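Local structure of Alr3699 protein (Nostoc sp., 4XSO) at residues M7-L12 with K30-R35; Y101-K106 with V123-D128; L153-S158 with K176-G181; T291-F296 with A313-A318. The protein belongs to the GT-B clan of glycosyltransferases, two-domain proteins in which a pair of Rossmann-like domains face each other across a cleft. One frame throughout, in Å; residues are numbered along the deposited sequence.

Overall arrangement
Interactions 2 and 3 pair strands of the seven-stranded parallel sheet of the N-terminal domain, and interaction 1 joins its strand 9-13 to the loop before strand 36-40, whereas interaction 4 joins two loops of the C-terminal domain. Interactions 2 and 3 are buried, each with a parallel backbone ladder, sharing a border where strands 122-126 and 153-156 pair. Interaction 1 is partly buried, mixing an arginine-to-carbonyl bond with aromatic packing, and it touches interaction 2 through strands 9-13 and 99-102. Interaction 4, partly buried, relies on one backbone bond and two glycines. It meets interaction 3 across the domain boundary, P295 and F296 against S158, Y179 and N180, and P295 touches H127 of interaction 2.

Interaction 1. Residues M7-L12 with K30-R35; sequences MKILFL and KPYRDR
R35 reaches M7 with its CG between the backbone N and the carbonyl carbon (chi1 60°) and the chain then extended from CG to NE, while I9 meets Y32 with CG1 beside its own backbone N and CD1 swung anti (chi2 -174°). At the end of the arginine, NH1 donates to M7 O over 2.8 Å. The donor lies in the carbonyl plane, on a lone pair, and the oxygen is only slightly tilted from the guanidinium plane. The aliphatic part of R35 also passes close to the same oxygen, with CD 3.3 Å from M7 O. A second bond ties the backbones, I9 N to R35 O at 2.9 Å, and K8 CA approaches that R35 oxygen as well. This bond precedes the backbone pairing of I9 with L37, so it lies at the start of the join between strands 9-13 and 36-40, the two parallel strands linked by helix 20-29 in a beta-alpha-beta unit of the Rossmann-like domain. The type I turn from Y32 to R35 leads the chain into the second strand. I9 is gripped by two rings: its CD1 stands over the centre of the Y32 ring, 4.1 Å from the centroid, as a CH-pi contact, and its CG2 lies 3.5 Å above the plane of the F11 ring. F11 CZ in turn meets Y32 CD2 at 4.2 Å. Y32 also directs CD1 at the face of the R35 guanidinium, 3.5 Å above its plane, which backs the group bound to M7. Helix 370-382 packs on I9 and Y32 through L381.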
loop_
_atom_site.group_PDB
_atom_site.type_symbol
_atom_site.label_atom_id
_atom_site.label_comp_id
_atom_site.label_asym_id
_atom_site.label_seq_id
_atom_site.Cartn_x
_atom_site.Cartn_y
_atom_site.Cartn_z
ATOM N N MET A 7 1.150 10.457 24.013
ATOM C CA MET A 7 1.657 9.929 22.720
ATOM C C MET A 7 1.790 8.402 22.818
ATOM O O MET A 7 2.688 7.894 23.511
ATOM C CB MET A 7 3.025 10.531 22.362
ATOM C CG MET A 7 3.654 9.924 21.112
ATOM S SD MET A 7 5.119 10.761 20.424
ATOM C CE MET A 7 4.918 12.472 20.967
ATOM N N LYS A 8 0.913 7.694 22.110
ATOM C CA LYS A 8 1.064 6.247 21.862
ATOM C C LYS A 8 1.827 5.990 20.581
ATOM O O LYS A 8 1.516 6.596 19.511
ATOM C CB LYS A 8 -0.289 5.555 21.782
ATOM C CG LYS A 8 -1.121 5.732 23.047
ATOM C CD LYS A 8 -2.518 5.104 22.903
ATOM C CE LYS A 8 -2.501 3.599 23.171
ATOM N NZ LYS A 8 -3.630 2.830 22.545
ATOM N N ILE A 9 2.825 5.103 20.672
ATOM C CA ILE A 9 3.650 4.790 19.517
ATOM C C ILE A 9 3.415 3.414 18.991
ATOM O O ILE A 9 3.424 2.452 19.786
ATOM C CB ILE A 9 5.155 4.943 19.822
ATOM C CG1 ILE A 9 5.453 6.306 20.400
ATOM C CG2 ILE A 9 6.008 4.617 18.568
ATOM C CD1 ILE A 9 6.964 6.576 20.582
ATOM N N LEU A 10 3.238 3.316 17.663
ATOM C CA LEU A 10 3.253 2.094 17.018
ATOM C C LEU A 10 4.625 1.949 16.306
ATOM O O LEU A 10 4.898 2.620 15.306
ATOM C CB LEU A 10 1.997 1.930 16.062
ATOM C CG LEU A 10 2.147 0.702 15.124
ATOM C CD1 LEU A 10 2.055 -0.588 15.898
ATOM C CD2 LEU A 10 1.132 0.649 13.980
ATOM N N PHE A 11 5.451 1.075 16.834
ATOM C CA PHE A 11 6.789 0.774 16.324
ATOM C C PHE A 11 6.547 -0.349 15.375
ATOM O O PHE A 11 5.724 -1.236 15.679
ATOM C CB PHE A 11 7.773 0.304 17.412
ATOM C CG PHE A 11 8.153 1.355 18.429
ATOM C CD1 PHE A 11 9.172 2.276 18.164
ATOM C CD2 PHE A 11 7.508 1.413 19.667
ATOM C CE1 PHE A 11 9.528 3.230 19.083
ATOM C CE2 PHE A 11 7.974 2.298 20.638
ATOM C CZ PHE A 11 8.926 3.237 20.344
ATOM N N LEU A 12 7.252 -0.308 14.248
ATOM C CA LEU A 12 7.183 -1.345 13.264
ATOM C C LEU A 12 8.543 -1.844 12.872
ATOM O O LEU A 12 9.503 -1.080 12.660
ATOM C CB LEU A 12 6.493 -0.814 11.981
ATOM C CG LEU A 12 5.038 -0.465 12.038
ATOM C CD1 LEU A 12 4.610 0.145 10.680
ATOM C CD2 LEU A 12 4.251 -1.738 12.347
ATOM N N LYS A 30 11.454 0.819 25.487
ATOM C CA LYS A 30 11.196 0.579 26.897
ATOM C C LYS A 30 10.560 1.720 27.635
ATOM O O LYS A 30 9.655 1.468 28.402
ATOM C CB LYS A 30 12.464 0.110 27.674
ATOM C CG LYS A 30 12.553 -1.414 27.815
ATOM C CD LYS A 30 13.674 -1.891 28.753
ATOM C CE LYS A 30 15.055 -1.841 28.107
ATOM N NZ LYS A 30 16.107 -2.552 28.893
ATOM N N PRO A 31 11.023 2.977 27.407
ATOM C CA PRO A 31 10.435 4.122 28.063
ATOM C C PRO A 31 8.972 4.309 27.690
ATOM O O PRO A 31 8.256 5.071 28.379
ATOM C CB PRO A 31 11.272 5.315 27.569
ATOM C CG PRO A 31 12.545 4.720 27.125
ATOM C CD PRO A 31 12.228 3.341 26.644
ATOM N N TYR A 32 8.540 3.640 26.621
ATOM C CA TYR A 32 7.172 3.901 26.076
ATOM C C TYR A 32 6.312 2.654 26.213
ATOM O O TYR A 32 5.193 2.595 25.689
ATOM C CB TYR A 32 7.237 4.304 24.573
ATOM C CG TYR A 32 8.039 5.526 24.403
ATOM C CD1 TYR A 32 7.472 6.780 24.693
ATOM C CD2 TYR A 32 9.344 5.468 23.917
ATOM C CE1 TYR A 32 8.201 7.959 24.589
ATOM C CE2 TYR A 32 10.091 6.634 23.779
ATOM C CZ TYR A 32 9.521 7.874 24.114
ATOM O OH TYR A 32 10.283 9.014 24.062
ATOM N N ARG A 33 6.807 1.668 26.959
ATOM C CA ARG A 33 6.200 0.413 26.923
ATOM C C ARG A 33 4.772 0.376 27.516
ATOM O O ARG A 33 4.096 -0.597 27.254
ATOM C CB ARG A 33 7.104 -0.696 27.479
ATOM C CG ARG A 33 7.155 -0.764 28.962
ATOM C CD ARG A 33 8.095 -1.852 29.374
ATOM N NE ARG A 33 8.021 -1.995 30.811
ATOM C CZ ARG A 33 8.860 -2.722 31.537
ATOM N NH1 ARG A 33 8.674 -2.799 32.845
ATOM N NH2 ARG A 33 9.867 -3.389 30.971
ATOM N N ASP A 34 4.328 1.385 28.271
ATOM C CA ASP A 34 2.923 1.446 28.704
ATOM C C ASP A 34 2.016 2.114 27.651
ATOM O O ASP A 34 0.805 2.194 27.800
ATOM C CB ASP A 34 2.809 2.224 29.982
ATOM C CG ASP A 34 3.530 3.588 29.898
ATOM O OD1 ASP A 34 4.438 3.846 29.012
ATOM O OD2 ASP A 34 3.149 4.418 30.687
ATOM N N ARG A 35 2.604 2.589 26.575
ATOM C CA ARG A 35 1.838 3.295 25.562
ATOM C C ARG A 35 2.428 3.025 24.159
ATOM O O ARG A 35 2.504 3.924 23.285
ATOM C CB ARG A 35 1.800 4.806 25.894
ATOM C CG ARG A 35 3.173 5.501 25.948
ATOM C CD ARG A 35 3.053 6.864 26.622
ATOM N NE ARG A 35 4.292 7.556 26.993
ATOM C CZ ARG A 35 4.880 8.575 26.375
ATOM N NH1 ARG A 35 4.452 9.109 25.251
ATOM N NH2 ARG A 35 5.965 9.050 26.875
#

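Interaction 2. Residues Y101-K106 with V123-D128; sequences YANTQK and VYHLHD
The beta-alpha-beta unit of strand 99-102, helix 105-118 and strand 122-126 closes here, with Y101 beside V123 and A102 beside Y124 in parallel register. A102 N donates to V123 O at 2.8 Å, and A102 O accepts from H125 N at the same 2.8 Å. On the Y101 side of the sheet, V123 CG1 lies over one ring face of Y101, offset toward its rim. Y101 and H125 run side by side, and Y101 OH and H125 ND1 share a hydrogen bond of 2.9 Å. Past the strands, one water binds N103 O, H125 O and H127 N, while a second joins Q105 N to D128 OD2. H127 NE2 donates to N103 OD1 over 2.6 Å; the oxygen is in the imidazole plane, but the donor stands 37° above the amide plane. H127 CE1 lies 3.2 Å above the plane of the H125 ring, toward its rim. N103 ND2 is held by D13 OD2 and A21 O, which turns OD1 to H127. The rotation of the imidazole is thereby fixed from one nitrogen, and ND1 is presented to a bound glycerol, consistent with a pocket at the carboxyl ends of these strands.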
loop_
_atom_site.group_PDB
_atom_site.type_symbol
_atom_site.label_atom_id
_atom_site.label_comp_id
_atom_site.label_asym_id
_atom_site.label_seq_id
_atom_site.Cartn_x
_atom_site.Cartn_y
_atom_site.Cartn_z
ATOM N N TYR A 101 6.447 4.500 14.068
ATOM C CA TYR A 101 7.912 4.605 14.144
ATOM C C TYR A 101 8.480 3.361 13.480
ATOM O O TYR A 101 8.456 2.262 14.046
ATOM C CB TYR A 101 8.309 4.758 15.620
ATOM C CG TYR A 101 9.708 5.107 15.958
ATOM C CD1 TYR A 101 10.750 4.238 15.732
ATOM C CD2 TYR A 101 9.970 6.267 16.692
ATOM C CE1 TYR A 101 12.039 4.521 16.173
ATOM C CE2 TYR A 101 11.261 6.582 17.129
ATOM C CZ TYR A 101 12.288 5.719 16.871
ATOM O OH TYR A 101 13.557 6.028 17.310
ATOM N N ALA A 102 8.872 3.541 12.228
ATOM C CA ALA A 102 9.399 2.446 11.375
ATOM C C ALA A 102 10.895 2.314 11.564
ATOM O O ALA A 102 11.654 3.283 11.384
ATOM C CB ALA A 102 9.074 2.724 9.924
ATOM N N ASN A 103 11.299 1.082 11.885
ATOM C CA ASN A 103 12.637 0.768 12.302
ATOM C C ASN A 103 13.486 -0.019 11.272
ATOM O O ASN A 103 14.645 -0.301 11.513
ATOM C CB ASN A 103 12.574 0.054 13.648
ATOM C CG ASN A 103 13.872 0.204 14.443
ATOM O OD1 ASN A 103 14.278 1.293 14.730
ATOM N ND2 ASN A 103 14.490 -0.915 14.830
ATOM N N THR A 104 12.895 -0.346 10.132
ATOM C CA THR A 104 13.561 -1.120 9.092
ATOM C C THR A 104 12.913 -0.732 7.797
ATOM O O THR A 104 11.903 0.014 7.776
ATOM C CB THR A 104 13.428 -2.667 9.260
ATOM O OG1 THR A 104 12.077 -3.076 8.972
ATOM C CG2 THR A 104 13.856 -3.119 10.627
ATOM N N GLN A 105 13.533 -1.150 6.673
ATOM C CA GLN A 105 13.045 -0.722 5.346
ATOM C C GLN A 105 11.661 -1.126 4.936
ATOM O O GLN A 105 10.885 -0.318 4.427
ATOM C CB GLN A 105 13.970 -1.209 4.222
ATOM C CG GLN A 105 15.146 -0.331 3.975
ATOM C CD GLN A 105 15.993 -0.809 2.789
ATOM O OE1 GLN A 105 17.168 -1.179 2.958
ATOM N NE2 GLN A 105 15.395 -0.823 1.594
ATOM N N LYS A 106 11.359 -2.394 5.043
ATOM C CA LYS A 106 9.999 -2.821 4.784
ATOM C C LYS A 106 8.981 -2.213 5.747
ATOM O O LYS A 106 7.781 -2.052 5.406
ATOM C CB LYS A 106 9.907 -4.328 4.921
ATOM C CG LYS A 106 10.939 -5.133 4.085
ATOM C CD LYS A 106 10.355 -6.507 3.760
ATOM C CE LYS A 106 11.358 -7.632 3.826
ATOM N NZ LYS A 106 12.133 -7.730 2.571
ATOM N N VAL A 123 7.847 8.447 11.634
ATOM C CA VAL A 123 9.268 8.553 11.883
ATOM C C VAL A 123 9.884 7.300 11.338
ATOM O O VAL A 123 9.377 6.209 11.538
ATOM C CB VAL A 123 9.600 8.605 13.393
ATOM C CG1 VAL A 123 11.105 8.609 13.535
ATOM C CG2 VAL A 123 8.985 9.852 14.069
ATOM N N TYR A 124 10.953 7.466 10.601
ATOM C CA TYR A 124 11.768 6.411 10.131
ATOM C C TYR A 124 13.125 6.477 10.883
ATOM O O TYR A 124 13.799 7.472 10.824
ATOM C CB TYR A 124 12.034 6.637 8.642
ATOM C CG TYR A 124 12.937 5.647 7.914
ATOM C CD1 TYR A 124 13.050 4.358 8.305
ATOM C CD2 TYR A 124 13.626 6.047 6.746
ATOM C CE1 TYR A 124 13.837 3.462 7.603
ATOM C CE2 TYR A 124 14.422 5.174 6.033
ATOM C CZ TYR A 124 14.507 3.876 6.471
ATOM O OH TYR A 124 15.241 2.948 5.772
ATOM N N HIS A 125 13.479 5.411 11.573
ATOM C CA HIS A 125 14.806 5.264 12.179
ATOM C C HIS A 125 15.631 4.382 11.340
ATOM O O HIS A 125 15.296 3.216 11.178
ATOM C CB HIS A 125 14.660 4.634 13.539
ATOM C CG HIS A 125 15.867 4.783 14.371
ATOM N ND1 HIS A 125 15.788 5.000 15.717
ATOM C CD2 HIS A 125 17.188 4.771 14.057
ATOM C CE1 HIS A 125 17.008 5.085 16.215
ATOM N NE2 HIS A 125 17.875 4.942 15.232
ATOM N N LEU A 126 16.637 4.995 10.724
ATOM C CA LEU A 126 17.439 4.408 9.699
ATOM C C LEU A 126 18.637 3.794 10.415
ATOM O O LEU A 126 19.489 4.515 10.999
ATOM C CB LEU A 126 17.882 5.537 8.775
ATOM C CG LEU A 126 18.834 5.201 7.612
ATOM C CD1 LEU A 126 18.233 4.214 6.622
ATOM C CD2 LEU A 126 19.235 6.457 6.870
ATOM N N HIS A 127 18.715 2.476 10.401
ATOM C CA HIS A 127 19.810 1.782 11.002
ATOM C C HIS A 127 20.783 1.219 9.946
ATOM O O HIS A 127 21.795 0.616 10.331
ATOM C CB HIS A 127 19.336 0.615 11.858
ATOM C CG HIS A 127 18.476 1.004 13.016
ATOM N ND1 HIS A 127 19.002 1.428 14.205
ATOM C CD2 HIS A 127 17.134 1.002 13.181
ATOM C CE1 HIS A 127 18.036 1.696 15.060
ATOM N NE2 HIS A 127 16.889 1.420 14.473
ATOM N N ASP A 128 20.492 1.413 8.654
ATOM C CA ASP A 128 21.324 0.828 7.569
ATOM C C ASP A 128 22.101 1.922 6.847
ATOM O O ASP A 128 21.716 3.094 6.859
ATOM C CB ASP A 128 20.475 0.142 6.499
ATOM C CG ASP A 128 19.514 -0.929 7.061
ATOM O OD1 ASP A 128 19.996 -1.826 7.751
ATOM O OD2 ASP A 128 18.300 -0.882 6.753
HETATM O O HOH W 1 16.345 1.036 9.725
HETATM O O HOH W 2 16.007 -2.495 6.854
#

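Interaction 3. Residues L153-S158 with K176-G181; sequences LVIANS and KVIYNG
I155 and A156 pair in parallel with K176 and V177, the short segments running with end-to-end directions 52° apart. Three backbone bonds make the ladder: K176 N to V154 O at 3.1 Å, A156 N to K176 O at 2.8 Å and I178 N to A156 O at 2.8 Å. The first and last run nearly along the C=O axis, whereas A156 N is tilted 28° from the plane of the K176 carbonyl. Beyond the bridges N157 CA continues the approach, its C-H pointing almost straight at I178 O (170° at the hydrogen). These strands are at one end of the N-terminal sheet, 175-177 being one of its two edge strands and joined to 153-156 through helix 159-167 in a beta-alpha-beta unit. I155 and I178 cross obliquely, I155 CG2 touching I178 CB at 3.9 Å, and helix 370-382 packs on I178. Near the helix start V177 sets CG1 4.0 Å from S158 CA. The same CG1 lies over one face of the Y179 ring, offset toward the rim. Y179 brings CD1 to within 3.2 Å of N157 O, which sits at the ring edge. S158 is the N-cap of helix 159-167: its OG bonds S161 N and also P295 O of the other domain. Across the same boundary Y179 OH bonds E320, while N157 OD1 bonds S161 OG and its ND2 bonds a glycerol.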
loop_
_atom_site.group_PDB
_atom_site.type_symbol
_atom_site.label_atom_id
_atom_site.label_comp_id
_atom_site.label_asym_id
_atom_site.label_seq_id
_atom_site.Cartn_x
_atom_site.Cartn_y
_atom_site.Cartn_z
ATOM N N LEU A 153 10.384 12.795 9.947
ATOM C CA LEU A 153 11.688 12.814 10.537
ATOM C C LEU A 153 12.374 11.485 10.159
ATOM O O LEU A 153 11.750 10.446 10.158
ATOM C CB LEU A 153 11.521 12.920 12.054
ATOM C CG LEU A 153 12.761 12.535 12.825
ATOM C CD1 LEU A 153 13.773 13.665 12.709
ATOM C CD2 LEU A 153 12.363 12.271 14.280
ATOM N N VAL A 154 13.660 11.547 9.848
ATOM C CA VAL A 154 14.460 10.360 9.591
ATOM C C VAL A 154 15.589 10.365 10.622
ATOM O O VAL A 154 16.438 11.243 10.600
ATOM C CB VAL A 154 15.038 10.402 8.190
ATOM C CG1 VAL A 154 16.064 9.305 7.988
ATOM C CG2 VAL A 154 13.896 10.265 7.181
ATOM N N ILE A 155 15.560 9.419 11.558
ATOM C CA ILE A 155 16.587 9.329 12.591
ATOM C C ILE A 155 17.646 8.429 12.073
ATOM O O ILE A 155 17.369 7.302 11.671
ATOM C CB ILE A 155 16.013 8.773 13.916
ATOM C CG1 ILE A 155 14.987 9.756 14.476
ATOM C CG2 ILE A 155 17.118 8.609 14.936
ATOM C CD1 ILE A 155 14.285 9.233 15.719
ATOM N N ALA A 156 18.866 8.928 11.985
ATOM C CA ALA A 156 19.983 8.105 11.484
ATOM C C ALA A 156 20.936 7.731 12.628
ATOM O O ALA A 156 21.174 8.543 13.500
ATOM C CB ALA A 156 20.722 8.834 10.380
ATOM N N ASN A 157 21.398 6.483 12.658
ATOM C CA ASN A 157 22.208 5.967 13.760
ATOM C C ASN A 157 23.650 6.398 13.672
ATOM O O ASN A 157 24.457 6.245 14.613
ATOM C CB ASN A 157 22.022 4.465 13.893
ATOM C CG ASN A 157 22.556 3.679 12.666
ATOM O OD1 ASN A 157 22.939 4.266 11.633
ATOM N ND2 ASN A 157 22.605 2.347 12.812
ATOM N N SER A 158 23.974 7.112 12.604
ATOM C CA SER A 158 25.329 7.590 12.440
ATOM C C SER A 158 25.377 8.597 11.279
ATOM O O SER A 158 24.474 8.627 10.421
ATOM C CB SER A 158 26.247 6.416 12.138
ATOM O OG SER A 158 25.989 5.938 10.835
ATOM N N LYS A 176 18.319 13.550 11.313
ATOM C CA LYS A 176 18.940 13.896 12.539
ATOM C C LYS A 176 19.711 12.663 12.962
ATOM O O LYS A 176 19.139 11.572 12.994
ATOM C CB LYS A 176 17.907 14.165 13.611
ATOM C CG LYS A 176 18.604 14.567 14.928
ATOM C CD LYS A 176 17.667 15.041 16.016
ATOM C CE LYS A 176 18.361 14.898 17.381
ATOM N NZ LYS A 176 19.665 15.609 17.506
ATOM N N VAL A 177 20.942 12.817 13.417
ATOM C CA VAL A 177 21.722 11.698 13.851
ATOM C C VAL A 177 21.455 11.461 15.345
ATOM O O VAL A 177 21.537 12.389 16.077
ATOM C CB VAL A 177 23.250 11.868 13.615
ATOM C CG1 VAL A 177 24.038 10.821 14.315
ATOM C CG2 VAL A 177 23.582 11.865 12.104
ATOM N N ILE A 178 21.083 10.258 15.749
ATOM C CA ILE A 178 20.973 9.909 17.191
ATOM C C ILE A 178 21.613 8.542 17.293
ATOM O O ILE A 178 21.195 7.597 16.658
ATOM C CB ILE A 178 19.545 9.849 17.718
ATOM C CG1 ILE A 178 18.850 11.182 17.581
ATOM C CG2 ILE A 178 19.525 9.451 19.208
ATOM C CD1 ILE A 178 17.438 11.144 18.089
ATOM N N TYR A 179 22.671 8.453 18.114
ATOM C CA TYR A 179 23.497 7.249 18.222
ATOM C C TYR A 179 22.702 6.236 19.088
ATOM O O TYR A 179 21.782 6.607 19.771
ATOM C CB TYR A 179 24.828 7.669 18.861
ATOM C CG TYR A 179 25.742 8.502 17.958
ATOM C CD1 TYR A 179 26.128 8.003 16.706
ATOM C CD2 TYR A 179 26.327 9.705 18.376
ATOM C CE1 TYR A 179 26.987 8.706 15.855
ATOM C CE2 TYR A 179 27.221 10.419 17.495
ATOM C CZ TYR A 179 27.546 9.903 16.243
ATOM O OH TYR A 179 28.432 10.544 15.279
ATOM N N ASN A 180 23.071 4.954 19.027
ATOM C CA ASN A 180 22.609 3.903 19.923
ATOM C C ASN A 180 23.012 4.251 21.380
ATOM O O ASN A 180 24.064 4.873 21.664
ATOM C CB ASN A 180 23.232 2.563 19.526
ATOM C CG ASN A 180 22.666 1.948 18.245
ATOM O OD1 ASN A 180 22.126 2.617 17.353
ATOM N ND2 ASN A 180 22.899 0.678 18.101
ATOM N N GLY A 181 22.156 3.902 22.311
ATOM C CA GLY A 181 22.451 4.177 23.737
ATOM C C GLY A 181 22.703 2.856 24.459
ATOM O O GLY A 181 22.234 1.838 24.006
#

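Interaction 4. Residues T291-F296 with A313-A318; sequences TAPEPF and AKAGGA
P293 touches the opposing loop through its ring: CB lies 4.0 Å from A315 CB and 3.9 Å from G316 N, and CG, at the tip of the ring, meets A315 CB at 4.2 Å. Beyond this apolar patch the contact is made by backbone. G317 N donates to E294 O at 2.6 Å, almost straight at 175°, and G316 CA comes within 3.3 Å of that same oxygen. P295 O is then approached by G317 CA at 3.4 Å. Such closeness depends on the two glycines, since a CB at G316 would fall 2.1 Å from E294 O and one at G317 2.3 Å from P295 O; G316 also has the positive phi of the type II' turn running from A315 to A318. The side chain of E294 is engaged apart from the turn, with OE2 bonded to S290 OG and OE1 to H288 NE2. E294 matches the first glutamate of the EX7E sequence motif known in this family of GT-B glycosyltransferases. Both loops leave neighbouring parallel strands, 285-287 and 310-313, and lead into helices 298-305 and 318-321; F296 packs on V301 and L321 of those helices and on Y179 of the other domain.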
loop_
_atom_site.group_PDB
_atom_site.type_symbol
_atom_site.label_atom_id
_atom_site.label_comp_id
_atom_site.label_asym_id
_atom_site.label_seq_id
_atom_site.Cartn_x
_atom_site.Cartn_y
_atom_site.Cartn_z
ATOM N N THR A 291 34.956 -6.202 7.310
ATOM C CA THR A 291 35.542 -5.916 5.987
ATOM C C THR A 291 34.559 -5.201 5.130
ATOM O O THR A 291 34.814 -4.972 3.997
ATOM C CB THR A 291 35.981 -7.196 5.278
ATOM O OG1 THR A 291 34.885 -8.122 5.243
ATOM C CG2 THR A 291 37.125 -7.822 6.011
ATOM N N ALA A 292 33.395 -4.884 5.683
ATOM C CA ALA A 292 32.450 -4.091 4.998
ATOM C C ALA A 292 31.977 -3.012 5.981
ATOM O O ALA A 292 31.878 -3.290 7.184
ATOM C CB ALA A 292 31.283 -4.966 4.531
ATOM N N PRO A 293 31.712 -1.792 5.469
ATOM C CA PRO A 293 31.420 -0.676 6.330
ATOM C C PRO A 293 30.150 -0.951 7.093
ATOM O O PRO A 293 29.187 -1.387 6.523
ATOM C CB PRO A 293 31.157 0.474 5.347
ATOM C CG PRO A 293 31.840 0.084 4.068
ATOM C CD PRO A 293 31.684 -1.396 4.037
ATOM N N GLU A 294 30.165 -0.696 8.368
ATOM C CA GLU A 294 29.031 -0.892 9.221
ATOM C C GLU A 294 28.476 0.479 9.661
ATOM O O GLU A 294 29.221 1.480 9.814
ATOM C CB GLU A 294 29.428 -1.748 10.449
ATOM C CG GLU A 294 29.811 -3.213 10.085
ATOM C CD GLU A 294 30.306 -4.036 11.267
ATOM O OE1 GLU A 294 30.505 -3.470 12.375
ATOM O OE2 GLU A 294 30.486 -5.270 11.105
ATOM N N PRO A 295 27.154 0.531 9.890
ATOM C CA PRO A 295 26.534 1.822 10.204
ATOM C C PRO A 295 26.870 2.386 11.596
ATOM O O PRO A 295 27.004 3.570 11.724
ATOM C CB PRO A 295 25.037 1.548 10.068
ATOM C CG PRO A 295 24.884 0.082 10.108
ATOM C CD PRO A 295 26.163 -0.512 9.612
ATOM N N PHE A 296 27.079 1.507 12.565
ATOM C CA PHE A 296 27.410 1.834 13.942
ATOM C C PHE A 296 27.965 0.555 14.631
ATOM O O PHE A 296 27.233 -0.424 14.846
ATOM C CB PHE A 296 26.114 2.147 14.704
ATOM C CG PHE A 296 26.342 2.608 16.124
ATOM C CD1 PHE A 296 26.503 1.711 17.165
ATOM C CD2 PHE A 296 26.393 3.993 16.415
ATOM C CE1 PHE A 296 26.686 2.178 18.476
ATOM C CE2 PHE A 296 26.573 4.447 17.722
ATOM C CZ PHE A 296 26.727 3.535 18.734
ATOM N N ALA A 313 38.026 -1.325 12.307
ATOM C CA ALA A 313 38.284 -1.164 10.879
ATOM C C ALA A 313 37.788 0.226 10.510
ATOM O O ALA A 313 36.715 0.628 10.959
ATOM C CB ALA A 313 37.579 -2.274 10.084
ATOM N N LYS A 314 38.612 0.998 9.800
ATOM C CA LYS A 314 38.315 2.367 9.429
ATOM C C LYS A 314 37.353 2.461 8.236
ATOM O O LYS A 314 37.777 2.675 7.076
ATOM C CB LYS A 314 39.603 3.103 9.129
ATOM C CG LYS A 314 39.442 4.596 9.058
ATOM C CD LYS A 314 40.727 5.352 8.721
ATOM C CE LYS A 314 40.388 6.785 8.286
ATOM N NZ LYS A 314 41.230 7.806 8.970
ATOM N N ALA A 315 36.071 2.289 8.549
ATOM C CA ALA A 315 34.949 2.368 7.615
ATOM C C ALA A 315 33.603 2.602 8.357
ATOM O O ALA A 315 33.460 2.272 9.568
ATOM C CB ALA A 315 34.869 1.096 6.785
ATOM N N GLY A 316 32.646 3.209 7.641
ATOM C CA GLY A 316 31.311 3.434 8.162
ATOM C C GLY A 316 31.298 4.132 9.494
ATOM O O GLY A 316 32.042 5.035 9.700
ATOM N N GLY A 317 30.491 3.651 10.421
ATOM C CA GLY A 317 30.289 4.319 11.683
ATOM C C GLY A 317 31.510 4.378 12.577
ATOM O O GLY A 317 31.622 5.336 13.383
ATOM N N ALA A 318 32.435 3.406 12.416
ATOM C CA ALA A 318 33.634 3.293 13.279
ATOM C C ALA A 318 34.441 4.569 13.339
ATOM O O ALA A 318 34.957 4.982 14.390
ATOM C CB ALA A 318 34.539 2.151 12.791
#